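Local coordinates for DNA processing protein DprA (Streptococcus pneumoniae, PDB 3UQZ), which helps load the RecA recombinase onto single-stranded DNA during natural transformation, binding that DNA cooperatively and protecting it from nucleases, at residues 70-75 with 95-100; 104-109 with 135-140; 140-145 with 163-168; 159-164 with 186-191. All blocks are in the same frame, centred on the assembly; numbering follows the deposited sequence.

Interaction 1 (70-75 with 95-100); sequences KFPSFS and LFYKGN
Tyr97 carries much of this antiparallel edge, its CG held between the backbone N and carbonyl carbon (chi1 73°) so that the ring reaches back across 72-74. From CB, which packs on the carbonyl of Val190, the chain leads to CD2, 3.8 Å from Phe74 CD2; the Tyr97 atom lies at the edge of the Phe74 ring, in its plane. Next along that side, CE2 lies 3.7 Å from Ser73 N, and CZ is 3.6 Å from Pro72 CB. Pro72 CG stands over one face of the tyrosine, 3.9 Å from the ring centroid and 17° off its normal, which meets the criteria for a CH-pi contact. The hydroxyl tip OH ends 3.8 Å from Pro72 CB. Three backbone bonds fix the pairing: Tyr97 N to Pro72 O, with the donor well above the carbonyl plane, and the reciprocal pair of Phe74 with Leu95, in which Leu95 N meets Phe74 O nearly along the C=O axis at 3.0 Å. Leu95 CB lies over a face of the Phe74 ring. Antiparallel strands 73-75, outermost within this chain, and 94-99 border an otherwise parallel Rossmann-like sheet, whose next strand, 189-192, sets Leu191 against Phe74 and Tyr97.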
loop_
_atom_site.group_PDB
_atom_site.type_symbol
_atom_site.label_atom_id
_atom_site.label_comp_id
_atom_site.label_asym_id
_atom_site.label_seq_id
_atom_site.Cartn_x
_atom_site.Cartn_y
_atom_site.Cartn_z
ATOM N N LYS A 70 -13.658 -25.649 -36.915
ATOM C CA LYS A 70 -13.377 -26.585 -35.810
ATOM C C LYS A 70 -13.900 -26.070 -34.463
ATOM O O LYS A 70 -14.488 -26.837 -33.712
ATOM C CB LYS A 70 -11.881 -26.935 -35.727
ATOM C CG LYS A 70 -11.620 -28.190 -34.921
ATOM C CD LYS A 70 -10.179 -28.338 -34.486
ATOM C CE LYS A 70 -9.929 -29.751 -34.016
ATOM N NZ LYS A 70 -8.525 -29.957 -33.597
ATOM N N PHE A 71 -13.708 -24.773 -34.176
ATOM C CA PHE A 71 -14.211 -24.115 -32.969
ATOM C C PHE A 71 -15.009 -22.882 -33.395
ATOM O O PHE A 71 -14.581 -22.195 -34.339
ATOM C CB PHE A 71 -13.063 -23.712 -32.011
ATOM C CG PHE A 71 -12.287 -24.871 -31.433
ATOM C CD1 PHE A 71 -12.833 -25.665 -30.427
ATOM C CD2 PHE A 71 -11.016 -25.182 -31.900
ATOM C CE1 PHE A 71 -12.121 -26.752 -29.910
ATOM C CE2 PHE A 71 -10.302 -26.259 -31.369
ATOM C CZ PHE A 71 -10.854 -27.027 -30.370
ATOM N N PRO A 72 -16.145 -22.562 -32.711
ATOM C CA PRO A 72 -16.916 -21.362 -33.089
ATOM C C PRO A 72 -16.132 -20.069 -32.855
ATOM O O PRO A 72 -15.072 -20.092 -32.223
ATOM C CB PRO A 72 -18.174 -21.444 -32.206
ATOM C CG PRO A 72 -17.773 -22.270 -31.057
ATOM C CD PRO A 72 -16.767 -23.256 -31.564
ATOM N N SER A 73 -16.645 -18.944 -33.383
ATOM C CA SER A 73 -15.971 -17.657 -33.271
ATOM C C SER A 73 -16.937 -16.489 -33.354
ATOM O O SER A 73 -18.127 -16.673 -33.615
ATOM C CB SER A 73 -14.899 -17.529 -34.357
ATOM O OG SER A 73 -15.422 -17.755 -35.657
ATOM N N PHE A 74 -16.415 -15.285 -33.093
ATOM C CA PHE A 74 -17.090 -13.994 -33.198
ATOM C C PHE A 74 -16.030 -12.933 -33.463
ATOM O O PHE A 74 -14.876 -13.103 -33.054
ATOM C CB PHE A 74 -17.960 -13.664 -31.967
ATOM C CG PHE A 74 -17.234 -13.399 -30.664
ATOM C CD1 PHE A 74 -16.916 -12.098 -30.278
ATOM C CD2 PHE A 74 -16.881 -14.449 -29.814
ATOM C CE1 PHE A 74 -16.221 -11.850 -29.088
ATOM C CE2 PHE A 74 -16.193 -14.199 -28.619
ATOM C CZ PHE A 74 -15.874 -12.901 -28.263
ATOM N N SER A 75 -16.398 -11.872 -34.197
ATOM C CA SER A 75 -15.470 -10.802 -34.566
ATOM C C SER A 75 -15.937 -9.454 -34.041
ATOM O O SER A 75 -17.065 -9.336 -33.562
ATOM C CB SER A 75 -15.309 -10.739 -36.084
ATOM O OG SER A 75 -16.486 -10.262 -36.718
ATOM N N LEU A 95 -12.031 -13.672 -32.362
ATOM C CA LEU A 95 -11.833 -14.541 -31.194
ATOM C C LEU A 95 -12.582 -15.851 -31.340
ATOM O O LEU A 95 -13.789 -15.854 -31.587
ATOM C CB LEU A 95 -12.262 -13.868 -29.857
ATOM C CG LEU A 95 -11.370 -12.753 -29.288
ATOM C CD1 LEU A 95 -12.108 -11.947 -28.245
ATOM C CD2 LEU A 95 -10.088 -13.308 -28.710
ATOM N N PHE A 96 -11.861 -16.965 -31.165
ATOM C CA PHE A 96 -12.416 -18.311 -31.161
ATOM C C PHE A 96 -12.760 -18.622 -29.722
ATOM O O PHE A 96 -12.076 -18.138 -28.819
ATOM C CB PHE A 96 -11.413 -19.332 -31.685
ATOM C CG PHE A 96 -11.085 -19.155 -33.139
ATOM C CD1 PHE A 96 -11.896 -19.709 -34.123
ATOM C CD2 PHE A 96 -9.957 -18.446 -33.530
ATOM C CE1 PHE A 96 -11.579 -19.556 -35.476
ATOM C CE2 PHE A 96 -9.647 -18.286 -34.879
ATOM C CZ PHE A 96 -10.454 -18.853 -35.843
ATOM N N TYR A 97 -13.826 -19.398 -29.499
ATOM C CA TYR A 97 -14.279 -19.717 -28.156
ATOM C C TYR A 97 -14.755 -21.148 -27.996
ATOM O O TYR A 97 -15.063 -21.842 -28.966
ATOM C CB TYR A 97 -15.346 -18.712 -27.683
ATOM C CG TYR A 97 -16.696 -18.873 -28.341
ATOM C CD1 TYR A 97 -17.688 -19.661 -27.764
ATOM C CD2 TYR A 97 -16.996 -18.206 -29.527
ATOM C CE1 TYR A 97 -18.931 -19.814 -28.367
ATOM C CE2 TYR A 97 -18.240 -18.351 -30.142
ATOM C CZ TYR A 97 -19.204 -19.155 -29.557
ATOM O OH TYR A 97 -20.438 -19.275 -30.146
ATOM N N LYS A 98 -14.828 -21.555 -26.737
ATOM C CA LYS A 98 -15.283 -22.841 -26.261
ATOM C C LYS A 98 -16.069 -22.536 -24.986
ATOM O O LYS A 98 -15.497 -22.081 -24.004
ATOM C CB LYS A 98 -14.070 -23.746 -25.986
ATOM C CG LYS A 98 -14.424 -25.166 -25.614
ATOM C CD LYS A 98 -14.215 -26.150 -26.752
ATOM C CE LYS A 98 -14.500 -27.572 -26.308
ATOM N NZ LYS A 98 -15.906 -27.763 -25.834
ATOM N N GLY A 99 -17.377 -22.702 -25.050
ATOM C CA GLY A 99 -18.250 -22.466 -23.915
ATOM C C GLY A 99 -19.415 -21.529 -24.166
ATOM O O GLY A 99 -19.893 -21.379 -25.295
ATOM N N ASN A 100 -19.876 -20.900 -23.076
ATOM C CA ASN A 100 -21.029 -20.022 -23.035
ATOM C C ASN A 100 -20.664 -18.553 -23.191
ATOM O O ASN A 100 -20.051 -17.964 -22.292
ATOM C CB ASN A 100 -21.817 -20.277 -21.734
ATOM C CG ASN A 100 -23.143 -19.577 -21.615
ATOM O OD1 ASN A 100 -23.757 -19.122 -22.599
ATOM N ND2 ASN A 100 -23.628 -19.521 -20.390
#

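Interaction 2 (104-109 with 135-140); sequences LKFPKV and ELVIVS
Lys108 NZ is the best-held polar atom, gripped by two carbonyls of its own segment. Phe106 O accepts at 2.8 Å from NZ with the nitrogen nearly along the C=O axis, whereas Leu104 O, 2.9 Å from the same NZ, is approached from 60° above its carbonyl plane. Bends at chi3 (-79°) and chi4 (-68°) turn the ammonium back over the turn that precedes its strand, so a buried and probably charged amine is met by carbonyl dipoles. The aliphatic part of the chain stays on the sheet: Lys108 CB lies 3.7 Å from Val139 CG2, and Lys108 CG runs alongside Val137, 3.8 Å from its CB. Ile162 of the next strand packs on the same face. On the face carrying Val109, CG1 of that valine touches two branch ends, Leu136 CD1 and, at 3.7 Å, Ile138 CD1; Leu136 crosses it at about a right angle, while Ile138 points the same way. Phe280 touches both Val109 and Leu136 here. Between the faces, three nearly straight bonds alternate in direction. Val137 N gives to Pro107 O at 2.9 Å, Val109 N to Val137 O also at 2.9 Å, and Val139 N to Val109 O at 2.8 Å. Pairing of Lys108 with Val137 and of Val109 with Ile138 is therefore parallel, and the connection between the strands runs through helix 119-130: a beta-alpha-beta crossover, the building unit of the Rossmann-like domain of DprA.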
loop_
_atom_site.group_PDB
_atom_site.type_symbol
_atom_site.label_atom_id
_atom_site.label_comp_id
_atom_site.label_asym_id
_atom_site.label_seq_id
_atom_site.Cartn_x
_atom_site.Cartn_y
_atom_site.Cartn_z
ATOM N N LEU A 104 -20.020 -13.051 -21.217
ATOM C CA LEU A 104 -19.544 -11.749 -21.702
ATOM C C LEU A 104 -20.551 -10.635 -21.405
ATOM O O LEU A 104 -20.220 -9.465 -21.573
ATOM C CB LEU A 104 -19.251 -11.788 -23.215
ATOM C CG LEU A 104 -18.154 -12.712 -23.745
ATOM C CD1 LEU A 104 -18.133 -12.682 -25.285
ATOM C CD2 LEU A 104 -16.770 -12.322 -23.194
ATOM N N LYS A 105 -21.792 -10.992 -20.994
ATOM C CA LYS A 105 -22.864 -10.021 -20.704
ATOM C C LYS A 105 -22.830 -9.532 -19.248
ATOM O O LYS A 105 -23.497 -8.555 -18.906
ATOM C CB LYS A 105 -24.250 -10.611 -21.041
ATOM C CG LYS A 105 -24.485 -10.898 -22.521
ATOM C CD LYS A 105 -25.798 -11.648 -22.725
ATOM C CE LYS A 105 -25.914 -12.261 -24.100
ATOM N NZ LYS A 105 -27.080 -13.178 -24.191
ATOM N N PHE A 106 -22.041 -10.204 -18.403
ATOM C CA PHE A 106 -21.938 -9.914 -16.981
ATOM C C PHE A 106 -20.783 -8.985 -16.595
ATOM O O PHE A 106 -19.791 -8.915 -17.340
ATOM C CB PHE A 106 -21.810 -11.231 -16.213
ATOM C CG PHE A 106 -23.064 -12.052 -16.194
ATOM C CD1 PHE A 106 -24.148 -11.676 -15.407
ATOM C CD2 PHE A 106 -23.168 -13.208 -16.959
ATOM C CE1 PHE A 106 -25.306 -12.457 -15.367
ATOM C CE2 PHE A 106 -24.324 -13.989 -16.919
ATOM C CZ PHE A 106 -25.378 -13.620 -16.109
ATOM N N PRO A 107 -20.843 -8.322 -15.396
ATOM C CA PRO A 107 -19.694 -7.507 -14.962
ATOM C C PRO A 107 -18.493 -8.416 -14.691
ATOM O O PRO A 107 -18.652 -9.486 -14.099
ATOM C CB PRO A 107 -20.206 -6.809 -13.697
ATOM C CG PRO A 107 -21.719 -6.948 -13.755
ATOM C CD PRO A 107 -21.917 -8.286 -14.378
ATOM N N LYS A 108 -17.309 -8.013 -15.198
ATOM C CA LYS A 108 -16.072 -8.792 -15.135
ATOM C C LYS A 108 -14.925 -8.076 -14.416
ATOM O O LYS A 108 -14.794 -6.853 -14.511
ATOM C CB LYS A 108 -15.617 -9.163 -16.561
ATOM C CG LYS A 108 -16.612 -10.012 -17.341
ATOM C CD LYS A 108 -16.315 -10.066 -18.835
ATOM C CE LYS A 108 -16.757 -8.845 -19.613
ATOM N NZ LYS A 108 -18.228 -8.685 -19.685
ATOM N N VAL A 109 -14.078 -8.860 -13.723
ATOM C CA VAL A 109 -12.879 -8.382 -13.041
ATOM C C VAL A 109 -11.712 -9.291 -13.419
ATOM O O VAL A 109 -11.857 -10.516 -13.446
ATOM C CB VAL A 109 -13.046 -8.163 -11.496
ATOM C CG1 VAL A 109 -13.167 -9.481 -10.718
ATOM C CG2 VAL A 109 -11.927 -7.292 -10.926
ATOM N N GLU A 135 -20.481 -11.502 -7.357
ATOM C CA GLU A 135 -20.996 -10.318 -8.049
ATOM C C GLU A 135 -20.283 -10.085 -9.394
ATOM O O GLU A 135 -20.826 -9.401 -10.263
ATOM C CB GLU A 135 -20.825 -9.067 -7.169
ATOM C CG GLU A 135 -21.915 -8.871 -6.136
ATOM C CD GLU A 135 -22.814 -7.696 -6.459
ATOM O OE1 GLU A 135 -22.380 -6.539 -6.259
ATOM O OE2 GLU A 135 -23.949 -7.935 -6.932
ATOM N N LEU A 136 -19.050 -10.610 -9.546
ATOM C CA LEU A 136 -18.228 -10.409 -10.744
ATOM C C LEU A 136 -17.732 -11.702 -11.347
ATOM O O LEU A 136 -17.429 -12.649 -10.628
ATOM C CB LEU A 136 -17.004 -9.519 -10.415
ATOM C CG LEU A 136 -17.277 -8.142 -9.823
ATOM C CD1 LEU A 136 -16.039 -7.570 -9.151
ATOM C CD2 LEU A 136 -17.830 -7.217 -10.855
ATOM N N VAL A 137 -17.596 -11.717 -12.672
ATOM C CA VAL A 137 -17.033 -12.841 -13.426
ATOM C C VAL A 137 -15.506 -12.690 -13.314
ATOM O O VAL A 137 -14.964 -11.601 -13.573
ATOM C CB VAL A 137 -17.503 -12.854 -14.915
ATOM C CG1 VAL A 137 -16.800 -13.946 -15.717
ATOM C CG2 VAL A 137 -19.005 -13.017 -15.006
ATOM N N ILE A 138 -14.831 -13.769 -12.899
ATOM C CA ILE A 138 -13.379 -13.767 -12.732
ATOM C C ILE A 138 -12.704 -14.062 -14.068
ATOM O O ILE A 138 -12.815 -15.185 -14.596
ATOM C CB ILE A 138 -12.922 -14.719 -11.580
ATOM C CG1 ILE A 138 -13.628 -14.417 -10.217
ATOM C CG2 ILE A 138 -11.391 -14.802 -11.447
ATOM C CD1 ILE A 138 -13.637 -12.980 -9.704
ATOM N N VAL A 139 -12.020 -13.043 -14.622
ATOM C CA VAL A 139 -11.310 -13.193 -15.888
ATOM C C VAL A 139 -9.822 -13.381 -15.611
ATOM O O VAL A 139 -9.219 -12.544 -14.938
ATOM C CB VAL A 139 -11.588 -12.042 -16.882
ATOM C CG1 VAL A 139 -10.936 -12.332 -18.233
ATOM C CG2 VAL A 139 -13.086 -11.805 -17.051
ATOM N N SER A 140 -9.242 -14.491 -16.093
ATOM C CA SER A 140 -7.819 -14.789 -15.929
ATOM C C SER A 140 -7.291 -15.632 -17.095
ATOM O O SER A 140 -8.067 -15.993 -17.970
ATOM C CB SER A 140 -7.542 -15.431 -14.574
ATOM O OG SER A 140 -6.197 -15.192 -14.199
#

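Interaction 3 (140-145 with 163-168); sequences SGLAKG and AVIGTG
A single backbone hydrogen bond joins the segments: Val164 N gives to Ser140 O at 3.0 Å, lying in the carbonyl plane with an N-H...O angle of 153°. It belongs to the parallel pairing of Ser140 with Ala163, at the C-terminal ends of two neighbouring strands of the Rossmann-like sheet that are linked through helix 146-157. Weaker CA-H...O contacts flank it. Ala163 CA approaches the same Ser140 O at 3.2 Å, so that carbonyl receives two donors, and Gly141 CA lies 3.3 Å from Val164 O. The apolar part rests on one branch of one residue. Leu142, with positive phi (62°) at the turn out of the strand, directs CD2 onto the Ala163 methyl, 3.6 Å from its CB, and alongside Ile165, which points the same way, 4.0 Å from its CG2. Polar atoms of the loop find partners beyond the contact: Ser140 OG bonds to Val111 O, and Leu142 O accepts from Asn177 ND2. The loop then reaches Gly145, the N-cap of helix 146-157, whose His151 touches both Leu142 and Ala163. Helix 178-187 packs on Leu142 through Leu180, Gln181 and Ile184, while helix 204-215 meets Val164 through Arg208, Ile211 and Ile212.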
loop_
_atom_site.group_PDB
_atom_site.type_symbol
_atom_site.label_atom_id
_atom_site.label_comp_id
_atom_site.label_asym_id
_atom_site.label_seq_id
_atom_site.Cartn_x
_atom_site.Cartn_y
_atom_site.Cartn_z
ATOM N N SER A 140 -9.242 -14.491 -16.093
ATOM C CA SER A 140 -7.819 -14.789 -15.929
ATOM C C SER A 140 -7.291 -15.632 -17.095
ATOM O O SER A 140 -8.067 -15.993 -17.970
ATOM C CB SER A 140 -7.542 -15.431 -14.574
ATOM O OG SER A 140 -6.197 -15.192 -14.199
ATOM N N GLY A 141 -5.990 -15.916 -17.113
ATOM C CA GLY A 141 -5.342 -16.601 -18.227
ATOM C C GLY A 141 -4.914 -18.041 -18.107
ATOM O O GLY A 141 -4.116 -18.513 -18.923
ATOM N N LEU A 142 -5.433 -18.761 -17.115
ATOM C CA LEU A 142 -5.162 -20.199 -16.922
ATOM C C LEU A 142 -3.691 -20.585 -16.646
ATOM O O LEU A 142 -3.360 -21.770 -16.668
ATOM C CB LEU A 142 -5.741 -20.997 -18.109
ATOM C CG LEU A 142 -6.590 -22.229 -17.861
ATOM C CD1 LEU A 142 -7.261 -22.234 -16.497
ATOM C CD2 LEU A 142 -7.619 -22.344 -18.933
ATOM N N ALA A 143 -2.822 -19.600 -16.360
ATOM C CA ALA A 143 -1.412 -19.826 -16.033
ATOM C C ALA A 143 -1.310 -20.475 -14.650
ATOM O O ALA A 143 -2.249 -20.380 -13.842
ATOM C CB ALA A 143 -0.667 -18.504 -16.019
ATOM N N LYS A 144 -0.166 -21.120 -14.364
ATOM C CA LYS A 144 0.021 -21.702 -13.044
ATOM C C LYS A 144 0.217 -20.581 -12.023
ATOM O O LYS A 144 0.584 -19.468 -12.400
ATOM C CB LYS A 144 1.150 -22.755 -13.020
ATOM C CG LYS A 144 2.568 -22.262 -13.272
ATOM C CD LYS A 144 3.534 -23.448 -13.305
ATOM C CE LYS A 144 4.952 -23.051 -13.656
ATOM N NZ LYS A 144 5.820 -24.237 -13.908
ATOM N N GLY A 145 -0.130 -20.846 -10.776
ATOM C CA GLY A 145 0.020 -19.856 -9.723
ATOM C C GLY A 145 -1.240 -19.081 -9.441
ATOM O O GLY A 145 -2.289 -19.685 -9.214
ATOM N N ALA A 163 -11.534 -17.763 -19.143
ATOM C CA ALA A 163 -10.103 -17.989 -19.378
ATOM C C ALA A 163 -9.711 -17.473 -20.769
ATOM O O ALA A 163 -10.418 -17.730 -21.749
ATOM C CB ALA A 163 -9.756 -19.455 -19.255
ATOM N N VAL A 164 -8.609 -16.714 -20.847
ATOM C CA VAL A 164 -8.061 -16.192 -22.112
ATOM C C VAL A 164 -6.712 -16.923 -22.286
ATOM O O VAL A 164 -5.815 -16.761 -21.461
ATOM C CB VAL A 164 -7.947 -14.633 -22.126
ATOM C CG1 VAL A 164 -7.530 -14.107 -23.495
ATOM C CG2 VAL A 164 -9.263 -13.990 -21.698
ATOM N N ILE A 165 -6.617 -17.815 -23.271
ATOM C CA ILE A 165 -5.408 -18.623 -23.464
ATOM C C ILE A 165 -4.426 -18.082 -24.513
ATOM O O ILE A 165 -4.767 -17.183 -25.293
ATOM C CB ILE A 165 -5.760 -20.123 -23.671
ATOM C CG1 ILE A 165 -6.695 -20.338 -24.886
ATOM C CG2 ILE A 165 -6.332 -20.725 -22.376
ATOM C CD1 ILE A 165 -6.887 -21.798 -25.330
ATOM N N GLY A 166 -3.204 -18.616 -24.485
ATOM C CA GLY A 166 -2.132 -18.275 -25.420
ATOM C C GLY A 166 -1.786 -19.390 -26.392
ATOM O O GLY A 166 -0.677 -19.439 -26.924
ATOM N N THR A 167 -2.731 -20.323 -26.604
ATOM C CA THR A 167 -2.611 -21.482 -27.502
ATOM C C THR A 167 -3.956 -21.682 -28.239
ATOM O O THR A 167 -4.908 -20.919 -28.005
ATOM C CB THR A 167 -2.315 -22.760 -26.696
ATOM O OG1 THR A 167 -3.481 -23.155 -25.975
ATOM C CG2 THR A 167 -1.117 -22.643 -25.780
ATOM N N GLY A 168 -4.029 -22.733 -29.076
ATOM C CA GLY A 168 -5.256 -23.130 -29.751
ATOM C C GLY A 168 -6.159 -23.781 -28.718
ATOM O O GLY A 168 -5.664 -24.245 -27.672
#

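Interaction 4 (159-164 with 186-191); sequences GKTIAV and NDHLVL
The His188 imidazole is bounded on both faces by the opposing segment. Lys160 lies over one, with CE 3.6 Å from His188 ND1 and NZ 3.6 Å from His188 CE1; the methyl CG2 of Thr161 lies over the opposite face, 4.0 Å above the ring plane and displaced toward the rim. At the edge, Gly159 O comes 3.5 Å from His188 CE1. Bends at chi2 (-56°) and chi3 (-71°) fold Lys160 over the ring and bring NZ to Asp187 O, a 3.2 Å hydrogen bond made from above the carbonyl plane. Because Asp187 is the last residue of helix 178-187, the ammonium probably also suits the negative end of the helix dipole; the Asp187 carboxylate is not in contact with the Lys160 ammonium. That helix is the middle element of a beta-alpha-beta unit, and the strands it links, 161-164 and 189-191, run parallel with axes 20° apart, as in a Rossmann-like sheet. Ala163 uses both of its backbone polar atoms here: its N gives to Leu189 O at 3.0 Å, and its O receives Leu191 N at 2.7 Å. On one sheet face, Ile162 CG2 meets Leu191 CD1, 3.9 Å away. Ala163 and Val190 turn to the other face, where Ile184 of the connecting helix packs on both. Thr161 OG1 bonds to Ile138 O of the adjacent strand 137-140.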
loop_
_atom_site.group_PDB
_atom_site.type_symbol
_atom_site.label_atom_id
_atom_site.label_comp_id
_atom_site.label_asym_id
_atom_site.label_seq_id
_atom_site.Cartn_x
_atom_site.Cartn_y
_atom_site.Cartn_z
ATOM N N GLY A 159 -19.392 -19.393 -8.495
ATOM C CA GLY A 159 -19.346 -18.264 -9.415
ATOM C C GLY A 159 -18.927 -18.623 -10.825
ATOM O O GLY A 159 -18.775 -19.799 -11.165
ATOM N N LYS A 160 -18.729 -17.601 -11.658
ATOM C CA LYS A 160 -18.379 -17.792 -13.063
ATOM C C LYS A 160 -16.979 -17.322 -13.393
ATOM O O LYS A 160 -16.516 -16.349 -12.806
ATOM C CB LYS A 160 -19.418 -17.109 -13.978
ATOM C CG LYS A 160 -20.884 -17.569 -13.777
ATOM C CD LYS A 160 -21.161 -19.088 -13.929
ATOM C CE LYS A 160 -21.078 -19.624 -15.341
ATOM N NZ LYS A 160 -21.329 -21.090 -15.386
ATOM N N THR A 161 -16.308 -18.008 -14.336
ATOM C CA THR A 161 -14.959 -17.656 -14.791
ATOM C C THR A 161 -14.764 -17.652 -16.327
ATOM O O THR A 161 -15.340 -18.486 -17.031
ATOM C CB THR A 161 -13.876 -18.473 -14.041
ATOM O OG1 THR A 161 -12.615 -17.830 -14.214
ATOM C CG2 THR A 161 -13.764 -19.908 -14.517
ATOM N N ILE A 162 -13.925 -16.718 -16.828
ATOM C CA ILE A 162 -13.527 -16.648 -18.240
ATOM C C ILE A 162 -12.014 -16.838 -18.295
ATOM O O ILE A 162 -11.291 -16.147 -17.577
ATOM C CB ILE A 162 -13.953 -15.336 -18.976
ATOM C CG1 ILE A 162 -15.480 -15.161 -19.009
ATOM C CG2 ILE A 162 -13.364 -15.271 -20.407
ATOM C CD1 ILE A 162 -15.950 -13.776 -19.436
ATOM N N ALA A 163 -11.534 -17.763 -19.143
ATOM C CA ALA A 163 -10.103 -17.989 -19.378
ATOM C C ALA A 163 -9.711 -17.473 -20.769
ATOM O O ALA A 163 -10.418 -17.730 -21.749
ATOM C CB ALA A 163 -9.756 -19.455 -19.255
ATOM N N VAL A 164 -8.609 -16.714 -20.847
ATOM C CA VAL A 164 -8.061 -16.192 -22.112
ATOM C C VAL A 164 -6.712 -16.923 -22.286
ATOM O O VAL A 164 -5.815 -16.761 -21.461
ATOM C CB VAL A 164 -7.947 -14.633 -22.126
ATOM C CG1 VAL A 164 -7.530 -14.107 -23.495
ATOM C CG2 VAL A 164 -9.263 -13.990 -21.698
ATOM N N ASN A 186 -16.293 -26.485 -20.826
ATOM C CA ASN A 186 -17.589 -27.160 -20.712
ATOM C C ASN A 186 -18.672 -26.258 -20.104
ATOM O O ASN A 186 -19.668 -25.955 -20.767
ATOM C CB ASN A 186 -17.471 -28.421 -19.849
ATOM C CG ASN A 186 -16.668 -29.535 -20.438
ATOM O OD1 ASN A 186 -16.800 -29.871 -21.622
ATOM N ND2 ASN A 186 -15.873 -30.189 -19.586
ATOM N N ASP A 187 -18.493 -25.881 -18.832
ATOM C CA ASP A 187 -19.465 -25.122 -18.060
ATOM C C ASP A 187 -19.375 -23.605 -18.097
ATOM O O ASP A 187 -20.373 -22.951 -17.788
ATOM C CB ASP A 187 -19.452 -25.609 -16.599
ATOM C CG ASP A 187 -19.974 -27.019 -16.375
ATOM O OD1 ASP A 187 -20.058 -27.786 -17.359
ATOM O OD2 ASP A 187 -20.277 -27.359 -15.210
ATOM N N HIS A 188 -18.191 -23.046 -18.447
ATOM C CA HIS A 188 -17.900 -21.605 -18.459
ATOM C C HIS A 188 -17.533 -21.125 -19.873
ATOM O O HIS A 188 -18.200 -21.532 -20.815
ATOM C CB HIS A 188 -16.799 -21.316 -17.416
ATOM C CG HIS A 188 -17.185 -21.744 -16.038
ATOM N ND1 HIS A 188 -17.750 -20.857 -15.147
ATOM C CD2 HIS A 188 -17.175 -22.978 -15.481
ATOM C CE1 HIS A 188 -18.048 -21.568 -14.071
ATOM N NE2 HIS A 188 -17.728 -22.853 -14.227
ATOM N N LEU A 189 -16.484 -20.282 -20.037
ATOM C CA LEU A 189 -16.043 -19.756 -21.333
ATOM C C LEU A 189 -14.505 -19.647 -21.449
ATOM O O LEU A 189 -13.848 -19.095 -20.562
ATOM C CB LEU A 189 -16.699 -18.387 -21.574
ATOM C CG LEU A 189 -16.374 -17.628 -22.870
ATOM C CD1 LEU A 189 -16.870 -18.372 -24.122
ATOM C CD2 LEU A 189 -16.955 -16.225 -22.819
ATOM N N VAL A 190 -13.945 -20.176 -22.550
ATOM C CA VAL A 190 -12.515 -20.100 -22.865
ATOM C C VAL A 190 -12.415 -19.311 -24.162
ATOM O O VAL A 190 -13.094 -19.652 -25.135
ATOM C CB VAL A 190 -11.799 -21.481 -23.008
ATOM C CG1 VAL A 190 -10.292 -21.303 -23.155
ATOM C CG2 VAL A 190 -12.104 -22.409 -21.844
ATOM N N LEU A 191 -11.596 -18.255 -24.171
ATOM C CA LEU A 191 -11.380 -17.422 -25.356
ATOM C C LEU A 191 -9.938 -17.561 -25.867
ATOM O O LEU A 191 -9.002 -17.767 -25.073
ATOM C CB LEU A 191 -11.685 -15.945 -25.067
ATOM C CG LEU A 191 -13.123 -15.570 -24.703
ATOM C CD1 LEU A 191 -13.173 -14.163 -24.098
ATOM C CD2 LEU A 191 -14.075 -15.678 -25.917
#

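In the fold
All four contacts tie strands of one sheet, ordered 73-75, 94-99, 189-192, 161-164, 137-140, 108-113. Interaction 1 lies at the sheet's border, is antiparallel and partly buried, and relies on aromatic and proline contacts. Interactions 2, 3 and 4 are buried and parallel: 2 and 4 combine aliphatic packing with backbone bonds, 4 adding an imidazole, while 3, the smallest, rests on one backbone bond and a single leucine branch. A lysine bends onto backbone carbonyl oxygen in 2, where it is buried, and in 4, partly exposed. Interactions 3 and 4 share Ala163 and Val164; 2 and 3 share Ser140. Backbone bonds Val190 N to Lys98 O and Asn100 N to His188 O join 1 to 4.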